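PDB 3CEU: thiamine phosphate pyrophosphorylase from Bacteroides thetaiotaomicron VPI-5482, which probably catalyses the joining of the pyrimidine and thiazole halves of thiamine phosphate, with release of diphosphate, in thiamine diphosphate biosynthesis. Local coordinates for residues A[141-144]-A[145-149]; A[151-155]-A[156-160]; A[169-172]-A[173-177]. All blocks are in the same frame, centred on the assembly; numbering follows the deposited sequence.

In the fold
The three contacts follow one another along the last part of an eight-stranded parallel TIM barrel. Contact 1 leads into strand 147-150, contact 2 carries the chain from that strand into helix 158-163, and contact 3 joins the final strand, 168-171, to the short helix 173-176. Contacts 1 and 3 have centres about 19 Å apart but meet in the sheet, where A149 O lies 2.7 Å from V170 N, probably hydrogen-bonded. Contacts 2 and 3, about 10 Å between centres, pack through L158 and A169 and through N154 and D174. In many TIM barrels the loops after the last two strands bind a phosphate; contacts 2 and 3 lie there, consistent with such a role without establishing it.

Contact 1: residues A[141-144]-A[145-149]; sequences KIID and SKVMA
I143 and V147 pack against each other where the chain turns into strand 147-150, with CG1 of I143 only 3.3 Å from CG1 of V147, tighter than usual van der Waals contact. The fit follows from the torsions. I143 swings CG1 away from its own backbone N (chi1 161°), while V147 puts its CG1 between backbone N and carbonyl carbon (chi1 57°), which tucks that methyl back over the turn and within 3.2 Å of D144 N. The two side chains cross obliquely, and F166 touches both.

The turn itself is a type I beta turn from D144 to V147. It is closed by V147 N, which donates to D144 O over 2.9 Å with an almost straight N-H, although the donor sits well above the carbonyl plane. The side chain of D144 folds over the same turn: with CG between backbone N and carbonyl carbon (chi1 60°), OD2 reaches K146 N at 3.1 Å, as in an Asx turn, though the placing of that nitrogen is less certain. OD1 has a weak, long ion pair with K105. K146 passes its CB by OD2 at 3.5 Å, then bends away at the third torsion and gives NZ to the carbonyls of Y108 and K105. The N-H groups of V147 and, less surely, K146 are thus met by the carbonyl and carboxylate of one residue, D144, while the buried I143-V147 pair makes apolar contact with F166.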
loop_
_atom_site.group_PDB
_atom_site.type_symbol
_atom_site.label_atom_id
_atom_site.label_comp_id
_atom_site.label_asym_id
_atom_site.label_seq_id
_atom_site.Cartn_x
_atom_site.Cartn_y
_atom_site.Cartn_z
ATOM N N LYS A 141 -11.251 17.569 8.506
ATOM C CA LYS A 141 -11.233 16.197 8.999
ATOM C C LYS A 141 -11.514 15.169 7.897
ATOM O O LYS A 141 -11.642 13.975 8.175
ATOM C CB LYS A 141 -12.253 16.031 10.133
ATOM C CG LYS A 141 -12.062 16.989 11.311
ATOM C CD LYS A 141 -10.723 16.778 12.015
ATOM C CE LYS A 141 -10.531 17.778 13.148
ATOM N NZ LYS A 141 -9.135 17.762 13.656
ATOM N N ILE A 142 -11.608 15.632 6.650
ATOM C CA ILE A 142 -11.857 14.738 5.519
ATOM C C ILE A 142 -10.720 13.737 5.442
ATOM O O ILE A 142 -10.934 12.541 5.270
ATOM C CB ILE A 142 -11.950 15.524 4.189
ATOM C CG1 ILE A 142 -13.210 16.402 4.219
ATOM C CG2 ILE A 142 -11.959 14.559 3.000
ATOM C CD1 ILE A 142 -13.449 17.226 2.989
ATOM N N ILE A 143 -9.505 14.241 5.574
ATOM C CA ILE A 143 -8.335 13.389 5.549
ATOM C C ILE A 143 -7.937 13.065 6.981
ATOM O O ILE A 143 -7.684 13.962 7.786
ATOM C CB ILE A 143 -7.168 14.092 4.870
ATOM C CG1 ILE A 143 -5.853 13.413 5.257
ATOM C CG2 ILE A 143 -7.160 15.544 5.259
ATOM C CD1 ILE A 143 -4.662 14.028 4.617
ATOM N N ASP A 144 -7.884 11.782 7.300
ATOM C CA ASP A 144 -7.518 11.378 8.642
ATOM C C ASP A 144 -6.823 10.023 8.647
ATOM O O ASP A 144 -6.387 9.534 7.611
ATOM C CB ASP A 144 -8.767 11.354 9.532
ATOM C CG ASP A 144 -9.829 10.389 9.027
ATOM O OD1 ASP A 144 -10.875 10.267 9.696
ATOM O OD2 ASP A 144 -9.621 9.755 7.965
ATOM N N SER A 145 -6.724 9.417 9.819
ATOM C CA SER A 145 -6.065 8.125 9.945
ATOM C C SER A 145 -6.599 7.044 8.998
ATOM O O SER A 145 -5.988 5.987 8.861
ATOM C CB SER A 145 -6.185 7.641 11.384
ATOM O OG SER A 145 -7.526 7.787 11.832
ATOM N N LYS A 146 -7.726 7.308 8.345
ATOM C CA LYS A 146 -8.316 6.323 7.452
ATOM C C LYS A 146 -7.994 6.549 5.971
ATOM O O LYS A 146 -8.397 5.765 5.114
ATOM C CB LYS A 146 -9.840 6.276 7.661
ATOM C CG LYS A 146 -10.555 5.216 6.843
ATOM C CD LYS A 146 -12.072 5.346 6.895
ATOM C CE LYS A 146 -12.685 4.664 8.102
ATOM N NZ LYS A 146 -14.132 4.435 7.850
ATOM N N VAL A 147 -7.260 7.605 5.655
ATOM C CA VAL A 147 -6.926 7.849 4.259
ATOM C C VAL A 147 -5.429 7.689 4.015
ATOM O O VAL A 147 -4.601 8.252 4.735
ATOM C CB VAL A 147 -7.363 9.250 3.825
ATOM C CG1 VAL A 147 -6.731 10.286 4.718
ATOM C CG2 VAL A 147 -6.986 9.483 2.368
HETATM N N MSE A 148 -5.082 6.907 3.005
HETATM C CA MSE A 148 -3.681 6.671 2.701
HETATM C C MSE A 148 -3.276 7.437 1.445
HETATM O O MSE A 148 -3.928 7.348 0.404
HETATM C CB MSE A 148 -3.439 5.168 2.522
HETATM C CG MSE A 148 -4.077 4.298 3.621
HETATM SE SE MSE A 148 -3.654 4.803 5.475
HETATM C CE MSE A 148 -4.560 3.353 6.388
ATOM N N ALA A 149 -2.199 8.206 1.544
ATOM C CA ALA A 149 -1.753 8.988 0.405
ATOM C C ALA A 149 -0.993 8.112 -0.583
ATOM O O ALA A 149 -0.166 7.295 -0.198
ATOM C CB ALA A 149 -0.881 10.145 0.878
#

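Contact 2: residues A[151-155]-A[156-160]; sequences GGINE and DNLLE
N154 and N157 both place CG between backbone N and carbonyl carbon (chi1 59° and 55°), and these matching torsions turn each amide toward the other residue's backbone. The result is a reciprocal Asn-Asn exchange in the loop that leads from strand 147-150 of the TIM barrel into helix 158-163. N154 N donates to N157 OD1 at 2.7 Å, and N157 N returns the bond to N154 OD1 at 2.9 Å, nearly along the C=O axis. The same N-H is shared with N154 O, 3.3 Å away and well above that carbonyl's plane; both bonds are bent. N154 OD1 takes a further, weak bond from D156 N, so one amide oxygen serves two consecutive backbone N-H groups.

The two side chains cross at about a right angle, yet their amide planes are only 10° apart. N157 also uses the other end of its amide: ND2 donates to G152 O at 3.0 Å, in the carbonyl plane, by a bent bond with G152 O tilted from the N157 amide plane. This ties the glycine pair to the residue just ahead of L158. With an alanine in place of N157, G152 O would probably lose its donor and N154 N its acceptor, leaving the loop freer to move. E155 OE2 has a weak, long ion pair with K196. I153 also packs on L158, its CG2 3.8 Å from L158 CD1.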
loop_
_atom_site.group_PDB
_atom_site.type_symbol
_atom_site.label_atom_id
_atom_site.label_comp_id
_atom_site.label_asym_id
_atom_site.label_seq_id
_atom_site.Cartn_x
_atom_site.Cartn_y
_atom_site.Cartn_z
ATOM N N GLY A 151 0.760 8.075 -4.790
ATOM C CA GLY A 151 1.082 8.789 -6.008
ATOM C C GLY A 151 2.243 9.756 -5.905
ATOM O O GLY A 151 2.100 10.870 -5.395
ATOM N N GLY A 152 3.396 9.316 -6.395
ATOM C CA GLY A 152 4.581 10.148 -6.389
ATOM C C GLY A 152 5.155 10.441 -5.024
ATOM O O GLY A 152 5.617 11.550 -4.765
ATOM N N ILE A 153 5.139 9.448 -4.148
ATOM C CA ILE A 153 5.666 9.623 -2.803
ATOM C C ILE A 153 7.103 9.102 -2.746
ATOM O O ILE A 153 7.427 8.095 -3.375
ATOM C CB ILE A 153 4.792 8.860 -1.801
ATOM C CG1 ILE A 153 3.334 9.300 -1.972
ATOM C CG2 ILE A 153 5.279 9.105 -0.382
ATOM C CD1 ILE A 153 2.354 8.542 -1.104
ATOM N N ASN A 154 7.964 9.796 -2.010
ATOM C CA ASN A 154 9.358 9.387 -1.885
ATOM C C ASN A 154 9.959 9.945 -0.610
ATOM O O ASN A 154 9.255 10.552 0.193
ATOM C CB ASN A 154 10.193 9.868 -3.076
ATOM C CG ASN A 154 10.171 11.372 -3.229
ATOM O OD1 ASN A 154 10.042 12.099 -2.248
ATOM N ND2 ASN A 154 10.303 11.848 -4.461
ATOM N N GLU A 155 11.266 9.753 -0.444
ATOM C CA GLU A 155 11.984 10.214 0.744
ATOM C C GLU A 155 12.038 11.737 0.842
ATOM O O GLU A 155 12.238 12.289 1.923
ATOM C CB GLU A 155 13.412 9.650 0.745
ATOM C CG GLU A 155 14.366 10.365 -0.208
ATOM C CD GLU A 155 15.684 9.639 -0.388
ATOM O OE1 GLU A 155 15.684 8.560 -1.014
ATOM O OE2 GLU A 155 16.724 10.137 0.094
ATOM N N ASP A 156 11.861 12.413 -0.285
ATOM C CA ASP A 156 11.899 13.872 -0.306
ATOM C C ASP A 156 10.592 14.530 0.133
ATOM O O ASP A 156 10.609 15.657 0.629
ATOM C CB ASP A 156 12.273 14.359 -1.708
ATOM C CG ASP A 156 13.728 14.102 -2.044
ATOM O OD1 ASP A 156 14.081 14.131 -3.248
ATOM O OD2 ASP A 156 14.521 13.887 -1.102
ATOM N N ASN A 157 9.468 13.831 -0.041
ATOM C CA ASN A 157 8.149 14.369 0.322
ATOM C C ASN A 157 7.357 13.545 1.332
ATOM O O ASN A 157 6.178 13.808 1.557
ATOM C CB ASN A 157 7.283 14.532 -0.926
ATOM C CG ASN A 157 7.150 13.241 -1.708
ATOM O OD1 ASN A 157 6.974 12.156 -1.136
ATOM N ND2 ASN A 157 7.215 13.351 -3.026
ATOM N N LEU A 158 7.989 12.553 1.938
ATOM C CA LEU A 158 7.292 11.720 2.901
ATOM C C LEU A 158 6.817 12.535 4.100
ATOM O O LEU A 158 5.661 12.435 4.507
ATOM C CB LEU A 158 8.199 10.579 3.366
ATOM C CG LEU A 158 7.477 9.450 4.098
ATOM C CD1 LEU A 158 6.306 8.965 3.246
ATOM C CD2 LEU A 158 8.445 8.301 4.378
ATOM N N LEU A 159 7.702 13.350 4.661
ATOM C CA LEU A 159 7.346 14.167 5.819
ATOM C C LEU A 159 6.235 15.159 5.514
ATOM O O LEU A 159 5.450 15.508 6.396
ATOM C CB LEU A 159 8.566 14.938 6.338
ATOM C CG LEU A 159 9.667 14.112 7.007
ATOM C CD1 LEU A 159 9.039 13.223 8.073
ATOM C CD2 LEU A 159 10.396 13.267 5.968
ATOM N N GLU A 160 6.176 15.615 4.266
ATOM C CA GLU A 160 5.163 16.578 3.838
ATOM C C GLU A 160 3.775 15.937 3.830
ATOM O O GLU A 160 2.761 16.623 3.972
ATOM C CB GLU A 160 5.517 17.107 2.444
ATOM C CG GLU A 160 4.819 18.402 2.031
ATOM C CD GLU A 160 5.575 19.138 0.925
ATOM O OE1 GLU A 160 5.751 18.560 -0.174
ATOM O OE2 GLU A 160 5.996 20.298 1.156
#

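Contact 3: residues A[169-172]-A[173-177]; sequences AVVL and GDLWN
L172 meets W176 and L175 at the N-cap of helix 173-176, the short helix that follows the last strand of the TIM barrel. Its carbonyl oxygen is the shared acceptor of the helix start. W176 N donates to L172 O over 3.0 Å with an N-H...O angle of 166°, approaching almost in line with the carbonyl, and L175 N adds a second bond to L172 O at 3.2 Å that is bent and less surely placed. At the next residue, G173 O accepts N177 N at 2.9 Å. Being a leucine, the N-cap residue has no side-chain acceptor to offer the first helical N-H groups.

The polar atoms of two helical side chains find their partners beyond this turn. W176 NE1 hydrogen-bonds to V6 O on the first strand, fastening the indole across the point where the barrel closes, and D174 OD2 is bonded to H193 NE2 on helix 188-201. The indole lies with CG anti to the carbonyl carbon (chi1 -59°), and this brings CD1 obliquely to within 3.1 Å of L172 O. L175 CD2 covers one face of the ring, 3.8 Å above its centre. On the apolar side V171 and L175 cross at about a right angle, with V171 CG2 4.1 Å from L175 CD1. L172 CD2, at the tip of its own side chain, lies 3.8 Å from W176 CD1.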
loop_
_atom_site.group_PDB
_atom_site.type_symbol
_atom_site.label_atom_id
_atom_site.label_comp_id
_atom_site.label_asym_id
_atom_site.label_seq_id
_atom_site.Cartn_x
_atom_site.Cartn_y
_atom_site.Cartn_z
ATOM N N ALA A 169 1.122 6.346 4.140
ATOM C CA ALA A 169 1.655 6.660 2.826
ATOM C C ALA A 169 1.839 5.354 2.084
ATOM O O ALA A 169 2.250 4.351 2.667
ATOM C CB ALA A 169 2.984 7.409 2.954
ATOM N N VAL A 170 1.516 5.372 0.799
ATOM C CA VAL A 170 1.626 4.182 -0.029
ATOM C C VAL A 170 2.714 4.369 -1.062
ATOM O O VAL A 170 2.760 5.381 -1.743
ATOM C CB VAL A 170 0.294 3.891 -0.735
ATOM C CG1 VAL A 170 0.391 2.593 -1.526
ATOM C CG2 VAL A 170 -0.817 3.816 0.311
ATOM N N VAL A 171 3.589 3.383 -1.182
ATOM C CA VAL A 171 4.688 3.486 -2.124
ATOM C C VAL A 171 4.814 2.245 -3.006
ATOM O O VAL A 171 4.407 1.145 -2.628
ATOM C CB VAL A 171 6.016 3.700 -1.363
ATOM C CG1 VAL A 171 5.918 4.928 -0.484
ATOM C CG2 VAL A 171 6.325 2.474 -0.514
ATOM N N LEU A 172 5.376 2.425 -4.190
ATOM C CA LEU A 172 5.566 1.298 -5.088
ATOM C C LEU A 172 6.887 1.473 -5.837
ATOM O O LEU A 172 7.868 0.794 -5.537
ATOM C CB LEU A 172 4.388 1.184 -6.069
ATOM C CG LEU A 172 4.130 -0.212 -6.670
ATOM C CD1 LEU A 172 2.749 -0.268 -7.342
ATOM C CD2 LEU A 172 5.221 -0.539 -7.672
ATOM N N GLY A 173 6.914 2.402 -6.786
ATOM C CA GLY A 173 8.118 2.640 -7.569
ATOM C C GLY A 173 9.370 3.060 -6.808
ATOM O O GLY A 173 10.437 2.449 -6.951
ATOM N N ASP A 174 9.256 4.105 -5.997
ATOM C CA ASP A 174 10.412 4.591 -5.252
ATOM C C ASP A 174 11.095 3.498 -4.448
ATOM O O ASP A 174 12.240 3.657 -4.007
ATOM C CB ASP A 174 10.017 5.709 -4.302
ATOM C CG ASP A 174 11.181 6.165 -3.458
ATOM O OD1 ASP A 174 12.184 6.631 -4.043
ATOM O OD2 ASP A 174 11.102 6.047 -2.217
ATOM N N LEU A 175 10.389 2.386 -4.262
ATOM C CA LEU A 175 10.938 1.283 -3.503
ATOM C C LEU A 175 11.460 0.140 -4.383
ATOM O O LEU A 175 12.658 -0.173 -4.351
ATOM C CB LEU A 175 9.892 0.781 -2.503
ATOM C CG LEU A 175 10.372 -0.223 -1.462
ATOM C CD1 LEU A 175 9.458 -0.190 -0.250
ATOM C CD2 LEU A 175 10.398 -1.602 -2.089
ATOM N N TRP A 176 10.580 -0.470 -5.175
ATOM C CA TRP A 176 10.978 -1.582 -6.035
ATOM C C TRP A 176 11.974 -1.209 -7.147
ATOM O O TRP A 176 12.790 -2.036 -7.560
ATOM C CB TRP A 176 9.735 -2.249 -6.639
ATOM C CG TRP A 176 8.796 -2.780 -5.604
ATOM C CD1 TRP A 176 7.613 -2.230 -5.214
ATOM C CD2 TRP A 176 8.992 -3.935 -4.780
ATOM N NE1 TRP A 176 7.057 -2.968 -4.191
ATOM C CE2 TRP A 176 7.886 -4.021 -3.904
ATOM C CE3 TRP A 176 10.004 -4.905 -4.688
ATOM C CZ2 TRP A 176 7.755 -5.037 -2.953
ATOM C CZ3 TRP A 176 9.874 -5.918 -3.738
ATOM C CH2 TRP A 176 8.760 -5.972 -2.886
ATOM N N ASN A 177 11.911 0.029 -7.624
ATOM C CA ASN A 177 12.824 0.487 -8.660
ATOM C C ASN A 177 14.275 0.429 -8.170
ATOM O O ASN A 177 15.217 0.589 -8.959
ATOM C CB ASN A 177 12.469 1.923 -9.076
ATOM C CG ASN A 177 11.115 2.012 -9.800
ATOM O OD1 ASN A 177 10.538 3.096 -9.947
ATOM N ND2 ASN A 177 10.614 0.866 -10.261
#